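Local coordinates for protein endoglucanase FnCel5A (Fervidobacterium nodosum, PDB 3NCO) that probably hydrolyses internal beta-1,4-glucosidic bonds of cellulose, as an endoglucanase of glycosyl hydrolase family 5 built on a (beta/alpha)8 barrel, at residues Tyr184-Leu192 and His241-Ala249; Met269-Arg280 and Ile310-Gly319. All coordinates share one frame; numbering follows the deposited sequence.

Contact 1 (Tyr184-Leu192 and His241-Ala249)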
loop_
_atom_site.group_PDB
_atom_site.type_symbol
_atom_site.label_atom_id
_atom_site.label_comp_id
_atom_site.label_asym_id
_atom_site.label_seq_id
_atom_site.Cartn_x
_atom_site.Cartn_y
_atom_site.Cartn_z
ATOM N N TYR A 184 -11.639 -0.289 6.087
ATOM C CA TYR A 184 -12.689 -0.219 5.053
ATOM C C TYR A 184 -13.853 0.671 5.487
ATOM O O TYR A 184 -14.419 1.379 4.653
ATOM C CB TYR A 184 -13.195 -1.647 4.675
ATOM C CG TYR A 184 -14.179 -2.129 5.694
ATOM C CD1 TYR A 184 -15.544 -1.872 5.534
ATOM C CD2 TYR A 184 -13.745 -2.728 6.876
ATOM C CE1 TYR A 184 -16.457 -2.223 6.503
ATOM C CE2 TYR A 184 -14.683 -3.077 7.898
ATOM C CZ TYR A 184 -16.039 -2.824 7.669
ATOM O OH TYR A 184 -16.959 -3.118 8.656
ATOM N N SER A 185 -14.194 0.662 6.778
ATOM C CA SER A 185 -15.423 1.308 7.208
ATOM C C SER A 185 -15.308 2.818 7.218
ATOM O O SER A 185 -16.347 3.519 7.350
ATOM C CB SER A 185 -15.848 0.829 8.581
ATOM O OG SER A 185 -14.911 1.229 9.549
ATOM N N TYR A 186 -14.090 3.347 7.123
ATOM C CA TYR A 186 -13.911 4.788 7.184
ATOM C C TYR A 186 -13.896 5.424 5.795
ATOM O O TYR A 186 -13.615 6.599 5.637
ATOM C CB TYR A 186 -12.614 5.109 7.964
ATOM C CG TYR A 186 -12.705 4.787 9.420
ATOM C CD1 TYR A 186 -13.055 5.774 10.331
ATOM C CD2 TYR A 186 -12.431 3.495 9.889
ATOM C CE1 TYR A 186 -13.167 5.485 11.686
ATOM C CE2 TYR A 186 -12.524 3.197 11.265
ATOM C CZ TYR A 186 -12.875 4.212 12.138
ATOM O OH TYR A 186 -12.972 3.955 13.493
ATOM N N VAL A 187 -14.206 4.641 4.774
ATOM C CA VAL A 187 -14.215 5.144 3.410
ATOM C C VAL A 187 -15.136 6.389 3.283
ATOM O O VAL A 187 -14.807 7.352 2.599
ATOM C CB VAL A 187 -14.535 3.986 2.412
ATOM C CG1 VAL A 187 -16.052 3.686 2.338
ATOM C CG2 VAL A 187 -13.973 4.294 1.084
ATOM N N ARG A 188 -16.256 6.414 4.018
ATOM C CA ARG A 188 -17.205 7.495 3.894
ATOM C C ARG A 188 -16.681 8.793 4.486
ATOM O O ARG A 188 -17.303 9.836 4.309
ATOM C CB ARG A 188 -18.520 7.117 4.594
ATOM C CG ARG A 188 -18.337 6.768 6.118
ATOM C CD ARG A 188 -19.701 6.341 6.720
ATOM N NE ARG A 188 -19.794 6.279 8.184
ATOM C CZ ARG A 188 -19.528 5.224 8.979
ATOM N NH1 ARG A 188 -19.722 5.378 10.303
ATOM N NH2 ARG A 188 -19.046 4.039 8.514
ATOM N N GLU A 189 -15.572 8.745 5.230
ATOM C CA GLU A 189 -15.052 9.967 5.847
ATOM C C GLU A 189 -14.144 10.669 4.878
ATOM O O GLU A 189 -13.780 11.787 5.108
ATOM C CB GLU A 189 -14.232 9.646 7.123
ATOM C CG GLU A 189 -14.937 8.752 8.136
ATOM C CD GLU A 189 -16.089 9.406 8.849
ATOM O OE1 GLU A 189 -16.256 10.650 8.754
ATOM O OE2 GLU A 189 -16.838 8.657 9.523
ATOM N N LEU A 190 -13.747 9.991 3.805
ATOM C CA LEU A 190 -12.784 10.588 2.862
ATOM C C LEU A 190 -13.499 11.566 1.948
ATOM O O LEU A 190 -14.521 11.206 1.343
ATOM C CB LEU A 190 -12.134 9.471 2.043
ATOM C CG LEU A 190 -11.038 9.803 1.054
ATOM C CD1 LEU A 190 -9.864 10.537 1.729
ATOM C CD2 LEU A 190 -10.565 8.504 0.333
ATOM N N LYS A 191 -12.976 12.802 1.852
ATOM C CA LYS A 191 -13.502 13.816 0.919
ATOM C C LYS A 191 -12.579 13.897 -0.300
ATOM O O LYS A 191 -11.376 14.146 -0.149
ATOM C CB LYS A 191 -13.608 15.178 1.600
ATOM C CG LYS A 191 -14.167 16.207 0.721
ATOM C CD LYS A 191 -13.883 17.618 1.220
ATOM C CE LYS A 191 -14.731 17.952 2.431
ATOM N NZ LYS A 191 -14.349 19.338 2.844
ATOM N N LEU A 192 -13.141 13.693 -1.490
ATOM C CA LEU A 192 -12.333 13.667 -2.714
ATOM C C LEU A 192 -12.076 15.092 -3.234
ATOM O O LEU A 192 -12.487 16.083 -2.604
ATOM C CB LEU A 192 -12.935 12.708 -3.755
ATOM C CG LEU A 192 -12.965 11.247 -3.303
ATOM C CD1 LEU A 192 -13.585 10.367 -4.371
ATOM C CD2 LEU A 192 -11.506 10.787 -3.066
ATOM N N HIS A 241 -18.264 -6.158 3.779
ATOM C CA HIS A 241 -17.270 -5.072 3.905
ATOM C C HIS A 241 -16.890 -4.467 2.531
ATOM O O HIS A 241 -16.804 -3.241 2.373
ATOM C CB HIS A 241 -16.030 -5.633 4.577
ATOM C CG HIS A 241 -16.260 -6.022 6.008
ATOM N ND1 HIS A 241 -15.406 -6.857 6.692
ATOM C CD2 HIS A 241 -17.243 -5.688 6.881
ATOM C CE1 HIS A 241 -15.823 -6.984 7.940
ATOM N NE2 HIS A 241 -16.939 -6.286 8.080
ATOM N N PHE A 242 -16.560 -5.329 1.579
ATOM C CA PHE A 242 -16.057 -4.862 0.267
ATOM C C PHE A 242 -17.192 -4.235 -0.549
ATOM O O PHE A 242 -16.960 -3.238 -1.275
ATOM C CB PHE A 242 -15.443 -6.019 -0.522
ATOM C CG PHE A 242 -14.048 -6.372 -0.104
ATOM C CD1 PHE A 242 -13.693 -6.481 1.245
ATOM C CD2 PHE A 242 -13.061 -6.523 -1.062
ATOM C CE1 PHE A 242 -12.350 -6.781 1.617
ATOM C CE2 PHE A 242 -11.743 -6.800 -0.702
ATOM C CZ PHE A 242 -11.408 -6.966 0.629
ATOM N N LYS A 243 -18.400 -4.780 -0.407
ATOM C CA LYS A 243 -19.593 -4.134 -1.028
ATOM C C LYS A 243 -19.795 -2.684 -0.553
ATOM O O LYS A 243 -20.139 -1.764 -1.320
ATOM C CB LYS A 243 -20.833 -4.988 -0.813
ATOM C CG LYS A 243 -22.107 -4.413 -1.478
ATOM C CD LYS A 243 -23.300 -5.355 -1.263
ATOM C CE LYS A 243 -23.930 -5.058 0.072
ATOM N NZ LYS A 243 -25.403 -4.834 -0.084
ATOM N N TYR A 244 -19.601 -2.461 0.752
ATOM C CA TYR A 244 -19.691 -1.125 1.269
ATOM C C TYR A 244 -18.699 -0.208 0.561
ATOM O O TYR A 244 -19.053 0.917 0.182
ATOM C CB TYR A 244 -19.435 -1.164 2.782
ATOM C CG TYR A 244 -19.508 0.152 3.496
ATOM C CD1 TYR A 244 -20.737 0.745 3.753
ATOM C CD2 TYR A 244 -18.352 0.757 4.006
ATOM C CE1 TYR A 244 -20.824 1.932 4.441
ATOM C CE2 TYR A 244 -18.443 2.018 4.705
ATOM C CZ TYR A 244 -19.709 2.554 4.903
ATOM O OH TYR A 244 -19.903 3.738 5.598
ATOM N N VAL A 245 -17.450 -0.669 0.381
ATOM C CA VAL A 245 -16.445 0.189 -0.311
ATOM C C VAL A 245 -16.817 0.391 -1.788
ATOM O O VAL A 245 -16.675 1.514 -2.312
ATOM C CB VAL A 245 -15.043 -0.401 -0.200
ATOM C CG1 VAL A 245 -13.962 0.456 -0.975
ATOM C CG2 VAL A 245 -14.652 -0.536 1.342
ATOM N N SER A 246 -17.264 -0.682 -2.429
ATOM C CA SER A 246 -17.654 -0.621 -3.813
ATOM C C SER A 246 -18.811 0.337 -4.025
ATOM O O SER A 246 -18.783 1.171 -4.932
ATOM C CB SER A 246 -18.024 -2.041 -4.288
ATOM O OG SER A 246 -18.689 -1.966 -5.527
ATOM N N GLU A 247 -19.849 0.260 -3.188
ATOM C CA GLU A 247 -20.948 1.221 -3.378
ATOM C C GLU A 247 -20.477 2.682 -3.214
ATOM O O GLU A 247 -20.874 3.587 -3.991
ATOM C CB GLU A 247 -22.108 0.902 -2.412
ATOM C CG GLU A 247 -22.730 -0.494 -2.652
ATOM C CD GLU A 247 -23.802 -0.885 -1.614
ATOM O OE1 GLU A 247 -23.855 -0.261 -0.513
ATOM O OE2 GLU A 247 -24.588 -1.832 -1.890
ATOM N N TRP A 248 -19.635 2.919 -2.217
ATOM C CA TRP A 248 -19.060 4.271 -2.053
ATOM C C TRP A 248 -18.237 4.720 -3.266
ATOM O O TRP A 248 -18.387 5.856 -3.738
ATOM C CB TRP A 248 -18.223 4.345 -0.743
ATOM C CG TRP A 248 -17.616 5.679 -0.514
ATOM C CD1 TRP A 248 -18.152 6.713 0.186
ATOM C CD2 TRP A 248 -16.345 6.143 -1.006
ATOM N NE1 TRP A 248 -17.304 7.803 0.161
ATOM C CE2 TRP A 248 -16.176 7.480 -0.555
ATOM C CE3 TRP A 248 -15.312 5.547 -1.775
ATOM C CZ2 TRP A 248 -14.999 8.250 -0.834
ATOM C CZ3 TRP A 248 -14.158 6.321 -2.073
ATOM C CH2 TRP A 248 -14.011 7.648 -1.590
ATOM N N ALA A 249 -17.356 3.832 -3.741
ATOM C CA ALA A 249 -16.507 4.190 -4.873
ATOM C C ALA A 249 -17.326 4.474 -6.156
ATOM O O ALA A 249 -16.955 5.371 -6.955
ATOM C CB ALA A 249 -15.482 3.121 -5.093
HETATM O O HOH W 1 -17.186 10.450 1.254
#
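Y184 comes nearest V245 (CA to CA 6.6 Å) and R188 nearest W248 (CA to CA 7.0 Å), so the 3-10 turns of 184-189 run alongside helix 232-252 in the same N-to-C sense. At the start of this pairing Y184 and H241 form an offset stack, their ring centroids 4.1 Å apart and the planes 27° from parallel. The CB of H241 adds a CH-pi contact, 3.9 Å from the centroid of the Y184 ring, while S185 CB lies over the other face of that ring. H241 ND1 is hydrogen-bonded to Y204 OH.

Midway, V187 wedges between two aromatic rings of the helix. Its CG1 reaches CE2 of Y244, and its CG2 sits over the face of the W248 six-membered ring, 3.4 Å from CE3. CG of W248 stands opposite the backbone N (chi1 180°), which carries the indole out to the V187-L190 backbone, and the V187 carbonyl oxygen lies over the rim of that same face. One water lies in the indole plane, taking the N-H of W248 NE1 at 2.9 Å and donating to R188 O and L190 O, so the turn where the chain leaves its 3-10 geometry is tied to the helix. R188 NH2 comes to Y244 OH at the edge of the guanidinium, but the placement of that hydroxyl is uncertain, so the bond is doubtful.

Beyond W248 CH2, which touches L192 CD1 at 3.9 Å, the contact opens onto the barrel: the side chains of L190 and L192 pack against strand 198-204, V245 rests on strand 256-261, and L190 also packs against helix 151-168.

Contact 2 (Met269-Arg280 and Ile310-Gly319)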
loop_
_atom_site.group_PDB
_atom_site.type_symbol
_atom_site.label_atom_id
_atom_site.label_comp_id
_atom_site.label_asym_id
_atom_site.label_seq_id
_atom_site.Cartn_x
_atom_site.Cartn_y
_atom_site.Cartn_z
HETATM N N MSE A 269 -1.619 -22.344 8.690
HETATM C CA MSE A 269 -1.441 -22.113 7.260
HETATM C C MSE A 269 -2.746 -22.295 6.450
HETATM O O MSE A 269 -3.024 -21.508 5.520
HETATM C CB MSE A 269 -0.309 -22.965 6.690
HETATM C CG MSE A 269 -0.038 -22.782 5.214
HETATM SE SE MSE A 269 0.503 -20.929 4.866
HETATM C CE MSE A 269 2.384 -21.027 5.481
ATOM N N GLU A 270 -3.501 -23.352 6.747
ATOM C CA GLU A 270 -4.729 -23.564 5.944
ATOM C C GLU A 270 -5.676 -22.389 6.077
ATOM O O GLU A 270 -6.187 -21.907 5.056
ATOM C CB GLU A 270 -5.440 -24.903 6.168
ATOM C CG GLU A 270 -6.617 -25.081 5.121
ATOM C CD GLU A 270 -6.924 -26.524 4.694
ATOM O OE1 GLU A 270 -7.743 -26.703 3.722
ATOM O OE2 GLU A 270 -6.363 -27.467 5.312
ATOM N N SER A 271 -5.870 -21.906 7.314
ATOM C CA SER A 271 -6.637 -20.650 7.485
ATOM C C SER A 271 -6.092 -19.479 6.661
ATOM O O SER A 271 -6.850 -18.777 6.002
ATOM C CB SER A 271 -6.781 -20.231 8.952
ATOM O OG SER A 271 -7.502 -21.194 9.704
ATOM N N ARG A 272 -4.779 -19.289 6.665
ATOM C CA ARG A 272 -4.163 -18.193 5.918
ATOM C C ARG A 272 -4.474 -18.317 4.430
ATOM O O ARG A 272 -4.810 -17.322 3.734
ATOM C CB ARG A 272 -2.652 -18.216 6.131
ATOM C CG ARG A 272 -2.262 -17.753 7.503
ATOM C CD ARG A 272 -0.787 -17.845 7.721
ATOM N NE ARG A 272 -0.110 -16.740 7.071
ATOM C CZ ARG A 272 1.152 -16.776 6.623
ATOM N NH1 ARG A 272 1.893 -17.870 6.775
ATOM N NH2 ARG A 272 1.682 -15.676 6.053
ATOM N N VAL A 273 -4.371 -19.563 3.947
ATOM C CA VAL A 273 -4.544 -19.861 2.536
ATOM C C VAL A 273 -5.996 -19.578 2.106
ATOM O O VAL A 273 -6.217 -18.915 1.058
ATOM C CB VAL A 273 -4.152 -21.341 2.266
ATOM C CG1 VAL A 273 -4.748 -21.824 0.938
ATOM C CG2 VAL A 273 -2.646 -21.485 2.271
ATOM N N LYS A 274 -6.950 -20.059 2.921
ATOM C CA LYS A 274 -8.386 -19.815 2.655
ATOM C C LYS A 274 -8.767 -18.323 2.741
ATOM O O LYS A 274 -9.512 -17.814 1.885
ATOM C CB LYS A 274 -9.247 -20.612 3.608
ATOM C CG LYS A 274 -9.275 -22.096 3.293
ATOM C CD LYS A 274 -10.271 -22.825 4.228
ATOM C CE LYS A 274 -10.105 -24.345 4.181
ATOM N NZ LYS A 274 -10.033 -24.844 2.779
ATOM N N TRP A 275 -8.304 -17.644 3.795
ATOM C CA TRP A 275 -8.613 -16.208 3.979
ATOM C C TRP A 275 -8.041 -15.403 2.817
ATOM O O TRP A 275 -8.737 -14.571 2.231
ATOM C CB TRP A 275 -8.066 -15.717 5.339
ATOM C CG TRP A 275 -8.410 -14.281 5.662
ATOM C CD1 TRP A 275 -9.512 -13.830 6.375
ATOM C CD2 TRP A 275 -7.641 -13.111 5.323
ATOM N NE1 TRP A 275 -9.471 -12.452 6.471
ATOM C CE2 TRP A 275 -8.343 -11.995 5.833
ATOM C CE3 TRP A 275 -6.436 -12.905 4.619
ATOM C CZ2 TRP A 275 -7.892 -10.681 5.646
ATOM C CZ3 TRP A 275 -5.973 -11.588 4.445
ATOM C CH2 TRP A 275 -6.719 -10.510 4.955
ATOM N N THR A 276 -6.782 -15.689 2.461
ATOM C CA THR A 276 -6.126 -14.889 1.421
ATOM C C THR A 276 -6.832 -15.040 0.086
ATOM O O THR A 276 -7.055 -14.058 -0.642
ATOM C CB THR A 276 -4.625 -15.253 1.335
ATOM O OG1 THR A 276 -4.047 -15.076 2.637
ATOM C CG2 THR A 276 -3.880 -14.353 0.321
ATOM N N LYS A 277 -7.217 -16.292 -0.212
ATOM C CA LYS A 277 -7.876 -16.584 -1.468
ATOM C C LYS A 277 -9.222 -15.898 -1.535
ATOM O O LYS A 277 -9.590 -15.359 -2.579
ATOM C CB LYS A 277 -8.098 -18.106 -1.552
ATOM C CG LYS A 277 -8.828 -18.591 -2.770
ATOM C CD LYS A 277 -9.166 -20.055 -2.509
ATOM C CE LYS A 277 -9.043 -20.925 -3.757
ATOM N NZ LYS A 277 -9.502 -20.298 -5.051
ATOM N N THR A 278 -9.968 -15.914 -0.417
ATOM C CA THR A 278 -11.305 -15.333 -0.361
ATOM C C THR A 278 -11.232 -13.809 -0.529
ATOM O O THR A 278 -11.971 -13.221 -1.294
ATOM C CB THR A 278 -11.979 -15.686 0.978
ATOM O OG1 THR A 278 -12.193 -17.101 1.035
ATOM C CG2 THR A 278 -13.309 -14.987 1.158
ATOM N N VAL A 279 -10.303 -13.186 0.166
ATOM C CA VAL A 279 -10.105 -11.734 0.002
ATOM C C VAL A 279 -9.741 -11.403 -1.442
ATOM O O VAL A 279 -10.334 -10.495 -2.043
ATOM C CB VAL A 279 -9.040 -11.196 0.990
ATOM C CG1 VAL A 279 -8.744 -9.784 0.637
ATOM C CG2 VAL A 279 -9.576 -11.277 2.433
ATOM N N ARG A 280 -8.786 -12.132 -2.018
ATOM C CA ARG A 280 -8.427 -11.903 -3.423
ATOM C C ARG A 280 -9.652 -12.031 -4.378
ATOM O O ARG A 280 -9.884 -11.178 -5.226
ATOM C CB ARG A 280 -7.310 -12.836 -3.889
ATOM C CG ARG A 280 -7.058 -12.625 -5.392
ATOM C CD ARG A 280 -6.149 -13.673 -5.995
ATOM N NE ARG A 280 -6.660 -15.028 -5.825
ATOM C CZ ARG A 280 -7.554 -15.573 -6.611
ATOM N NH1 ARG A 280 -7.958 -16.821 -6.425
ATOM N NH2 ARG A 280 -8.023 -14.869 -7.622
ATOM N N ILE A 310 6.181 -19.744 -1.043
ATOM C CA ILE A 310 5.364 -20.558 -0.170
ATOM C C ILE A 310 4.071 -20.822 -0.912
ATOM O O ILE A 310 3.399 -19.891 -1.372
ATOM C CB ILE A 310 5.094 -19.834 1.176
ATOM C CG1 ILE A 310 6.435 -19.569 1.881
ATOM C CG2 ILE A 310 4.145 -20.660 2.096
ATOM C CD1 ILE A 310 6.356 -18.423 2.897
ATOM N N GLU A 311 3.757 -22.106 -1.074
ATOM C CA GLU A 311 2.578 -22.517 -1.822
ATOM C C GLU A 311 1.741 -23.454 -0.954
ATOM O O GLU A 311 2.294 -24.256 -0.193
ATOM C CB GLU A 311 2.986 -23.288 -3.094
ATOM C CG GLU A 311 3.643 -22.447 -4.176
ATOM C CD GLU A 311 2.721 -21.404 -4.813
ATOM O OE1 GLU A 311 1.513 -21.394 -4.502
ATOM O OE2 GLU A 311 3.215 -20.596 -5.634
ATOM N N PRO A 312 0.410 -23.403 -1.113
ATOM C CA PRO A 312 -0.353 -22.560 -2.049
ATOM C C PRO A 312 -0.690 -21.134 -1.590
ATOM O O PRO A 312 -1.495 -20.459 -2.258
ATOM C CB PRO A 312 -1.649 -23.365 -2.245
ATOM C CG PRO A 312 -1.850 -24.035 -0.919
ATOM C CD PRO A 312 -0.470 -24.328 -0.373
ATOM N N LEU A 313 -0.083 -20.670 -0.495
ATOM C CA LEU A 313 -0.349 -19.292 -0.064
ATOM C C LEU A 313 -0.145 -18.292 -1.202
ATOM O O LEU A 313 -0.953 -17.360 -1.348
ATOM C CB LEU A 313 0.501 -18.874 1.139
ATOM C CG LEU A 313 0.146 -17.505 1.754
ATOM C CD1 LEU A 313 -1.283 -17.520 2.275
ATOM C CD2 LEU A 313 1.140 -17.219 2.884
ATOM N N THR A 314 0.945 -18.450 -1.961
ATOM C CA THR A 314 1.248 -17.479 -3.037
ATOM C C THR A 314 0.165 -17.501 -4.080
ATOM O O THR A 314 -0.293 -16.454 -4.545
ATOM C CB THR A 314 2.662 -17.702 -3.638
ATOM O OG1 THR A 314 3.633 -17.500 -2.598
ATOM C CG2 THR A 314 2.943 -16.749 -4.808
ATOM N N THR A 315 -0.248 -18.715 -4.438
ATOM C CA THR A 315 -1.368 -18.858 -5.393
ATOM C C THR A 315 -2.663 -18.236 -4.841
ATOM O O THR A 315 -3.441 -17.624 -5.583
ATOM C CB THR A 315 -1.543 -20.339 -5.789
ATOM O OG1 THR A 315 -0.306 -20.801 -6.361
ATOM C CG2 THR A 315 -2.676 -20.507 -6.799
ATOM N N SER A 316 -2.886 -18.368 -3.537
ATOM C CA SER A 316 -4.027 -17.639 -2.902
ATOM C C SER A 316 -4.006 -16.135 -3.116
ATOM O O SER A 316 -5.071 -15.534 -3.356
ATOM C CB SER A 316 -4.109 -17.886 -1.391
ATOM O OG SER A 316 -4.584 -19.223 -1.144
ATOM N N ALA A 317 -2.806 -15.548 -3.004
ATOM C CA ALA A 317 -2.674 -14.084 -3.145
ATOM C C ALA A 317 -2.751 -13.609 -4.599
ATOM O O ALA A 317 -3.124 -12.446 -4.873
ATOM C CB ALA A 317 -1.322 -13.605 -2.531
ATOM N N LEU A 318 -2.280 -14.462 -5.509
ATOM C CA LEU A 318 -2.087 -14.065 -6.910
ATOM C C LEU A 318 -3.188 -14.562 -7.829
ATOM O O LEU A 318 -3.592 -13.873 -8.781
ATOM C CB LEU A 318 -0.702 -14.501 -7.391
ATOM C CG LEU A 318 -0.295 -14.130 -8.808
ATOM C CD1 LEU A 318 -0.460 -12.644 -9.018
ATOM C CD2 LEU A 318 1.162 -14.597 -9.067
ATOM N N GLY A 319 -3.677 -15.767 -7.550
ATOM C CA GLY A 319 -4.769 -16.340 -8.332
ATOM C C GLY A 319 -4.334 -17.161 -9.515
ATOM O O GLY A 319 -5.181 -17.626 -10.276
#
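The S316 hydroxyl OG donates to V273 O at 2.8 Å. That carbonyl already serves K277 N within its own helix, and the two donors arrive from opposite faces of its plane. Two turns on along helix 269-285, R280 NE donates to S316 O at 3.0 Å; the oxygen lies in the guanidinium plane, although the nitrogen stands well above the carbonyl plane. A bend at chi3 (58°) in R280 lays the guanidinium over G319, whose CA is 3.4 Å from CZ.

At the other end L313 is a knob in the hole formed by M269, R272, V273 and T276. Its CD2 lies over one face of the R272 guanidinium, 3.6 Å from NH2, and its CD1 meets T276 OG1. M269, present as selenomethionine, closes this end with CE against I310 CG2.

The helical segments 269-280 and 313-318 run nearly parallel, at 15°, their axes 7.6 Å apart at closest approach. Further out, R272 NE is tied to A263 O, and Y292 of strand 289-292 backs R272, T276, L313 and A317. R280 NH2 has its salt bridge with E284, while NE serves a carbonyl near the C-terminal end of helix 313-318, where a positive group should suit the helix dipole.

How the contacts relate
Contact 1 closes before contact 2 opens along the chain, and their centres lie 25 Å apart on the outer layer of the same TIM barrel. Helix 232-252 lies between strands 198-204 and 256-261, helix 269-285 between strands 256-261 and 289-292, and helix 313-318 comes after strand 289-292, the last of the barrel. Segment 184-192 is part of the connection between strands 174-177 and 198-204, with 3-10 turns at 184-189. Helices 232-252 and 269-285 are neighbours, and the contacts meet there, F242 CZ packing 3.9 Å from V279 CG1. Together they join successive elements of the outer layer around the later half of the barrel, through to its C-terminal helix.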